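Local structure of D-galactonate dehydratase family member RspA (Pantoea ananatis, 3T6C) at residues Val301-Asn304 with Glu305-Pro308. The protein catalyses, at a low rate in vitro, the magnesium-dependent dehydration of D-gluconate to 2-dehydro-3-deoxy-D-gluconate, as a member of the enolase superfamily. Numbering follows the deposited sequence.
Sequences VNVN and EWKP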
loop_
_atom_site.group_PDB
_atom_site.type_symbol
_atom_site.label_atom_id
_atom_site.label_comp_id
_atom_site.label_asym_id
_atom_site.label_seq_id
_atom_site.Cartn_x
_atom_site.Cartn_y
_atom_site.Cartn_z
ATOM N N VAL A 301 21.969 -8.592 -13.874
ATOM C CA VAL A 301 21.785 -8.854 -15.313
ATOM C C VAL A 301 20.419 -8.486 -15.876
ATOM O O VAL A 301 20.135 -8.783 -17.084
ATOM C CB VAL A 301 22.160 -10.322 -15.615
ATOM C CG1 VAL A 301 23.645 -10.591 -15.377
ATOM C CG2 VAL A 301 21.335 -11.281 -14.735
ATOM N N ASN A 302 19.503 -7.982 -15.051
ATOM C CA ASN A 302 18.094 -7.966 -15.452
ATOM C C ASN A 302 17.431 -6.709 -14.860
ATOM O O ASN A 302 17.648 -6.391 -13.668
ATOM C CB ASN A 302 17.439 -9.233 -14.870
ATOM C CG ASN A 302 16.042 -9.520 -15.448
ATOM O OD1 ASN A 302 15.166 -8.624 -15.508
ATOM N ND2 ASN A 302 15.846 -10.747 -15.932
ATOM N N VAL A 303 16.591 -6.043 -15.650
ATOM C CA VAL A 303 15.888 -4.850 -15.188
ATOM C C VAL A 303 15.013 -5.131 -13.940
ATOM O O VAL A 303 14.816 -4.242 -13.065
ATOM C CB VAL A 303 15.033 -4.254 -16.343
ATOM C CG1 VAL A 303 13.983 -5.269 -16.838
ATOM C CG2 VAL A 303 14.336 -2.919 -15.907
ATOM N N ASN A 304 14.466 -6.353 -13.838
ATOM C CA ASN A 304 13.639 -6.706 -12.675
ATOM C C ASN A 304 14.446 -6.861 -11.368
ATOM O O ASN A 304 13.861 -6.947 -10.276
ATOM C CB ASN A 304 12.835 -7.965 -12.983
ATOM C CG ASN A 304 11.554 -7.633 -13.692
ATOM O OD1 ASN A 304 10.731 -6.926 -13.132
ATOM N ND2 ASN A 304 11.388 -8.097 -14.915
ATOM N N GLU A 305 15.782 -6.833 -11.467
ATOM C CA GLU A 305 16.643 -6.674 -10.294
ATOM C C GLU A 305 16.846 -5.208 -9.918
ATOM O O GLU A 305 16.574 -4.812 -8.797
ATOM C CB GLU A 305 18.023 -7.310 -10.532
ATOM C CG GLU A 305 17.894 -8.831 -10.735
ATOM C CD GLU A 305 19.157 -9.509 -11.270
ATOM O OE1 GLU A 305 19.866 -8.855 -12.089
ATOM O OE2 GLU A 305 19.415 -10.695 -10.909
ATOM N N TRP A 306 17.396 -4.417 -10.834
ATOM C CA TRP A 306 17.811 -3.053 -10.484
ATOM C C TRP A 306 16.687 -2.006 -10.425
ATOM O O TRP A 306 16.710 -1.101 -9.553
ATOM C CB TRP A 306 18.958 -2.559 -11.357
ATOM C CG TRP A 306 18.823 -2.687 -12.860
ATOM C CD1 TRP A 306 19.334 -3.693 -13.617
ATOM C CD2 TRP A 306 18.203 -1.775 -13.775
ATOM N NE1 TRP A 306 19.064 -3.485 -14.972
ATOM C CE2 TRP A 306 18.345 -2.324 -15.072
ATOM C CE3 TRP A 306 17.508 -0.580 -13.619
ATOM C CZ2 TRP A 306 17.839 -1.690 -16.220
ATOM C CZ3 TRP A 306 17.018 0.076 -14.797
ATOM C CH2 TRP A 306 17.183 -0.496 -16.043
ATOM N N LYS A 307 15.666 -2.151 -11.274
ATOM C CA LYS A 307 14.677 -1.073 -11.372
ATOM C C LYS A 307 13.899 -0.867 -10.060
ATOM O O LYS A 307 13.785 0.270 -9.583
ATOM C CB LYS A 307 13.746 -1.305 -12.587
ATOM C CG LYS A 307 12.821 -0.059 -12.818
ATOM C CD LYS A 307 11.938 -0.385 -14.054
ATOM C CE LYS A 307 10.891 0.678 -14.281
ATOM N NZ LYS A 307 9.939 0.779 -13.142
ATOM N N PRO A 308 13.366 -1.945 -9.432
ATOM C CA PRO A 308 12.597 -1.727 -8.208
ATOM C C PRO A 308 13.461 -1.116 -7.104
ATOM O O PRO A 308 12.952 -0.333 -6.267
ATOM C CB PRO A 308 12.117 -3.147 -7.823
ATOM C CG PRO A 308 12.178 -3.913 -9.133
ATOM C CD PRO A 308 13.335 -3.357 -9.870
HETATM O O HOH W 1 14.608 -6.317 -7.355
#
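A capping box formed by N302 and E305 starts helix 303-311, which links strands 294-296 and 317-318 in a beta-alpha-beta unit of the enolase-type barrel domain. N302 is the N-cap: its OD1 accepts from N304 N at 2.9 Å, the donor tilted 24° from the amide's carbonyl plane. E305 reaches back the other way. Its CG stands anti to the carbonyl carbon (chi1 -64°) and the chain runs extended from there, which brings OE1 to the two NH groups ahead of the helix. V301 N meets E305 OE1 at 2.8 Å, nearly along the CD-OE1 axis, while N302 N adds a weak bond to the same oxygen. The carboxylate is thus held through both oxygens, because OE2 takes ND2 of N302 from the second subunit; with the roles exchanged, N302 ND2 here gives to E305 OE2 there, so the cap is also part of the subunit interface.

The first turn closes with E305 N on N302 O, and K307 N on V303 O at 2.9 Å continues the helical pattern. P308 brings no NH, so N304 O gets no such bond from it and lies 3.7 Å from P308 CD; a water bridges N304 O and E305 O. On another side of the helix the CG of W306 sits between its backbone N and carbonyl carbon (chi1 50°), which lays the indole against the backbone at V303. V303 CA sits over the five-membered ring of W306, 3.7 Å from the centroid, a CH-pi contact. Beside it, V303 CG2 touches W306 CZ2 at 3.7 Å.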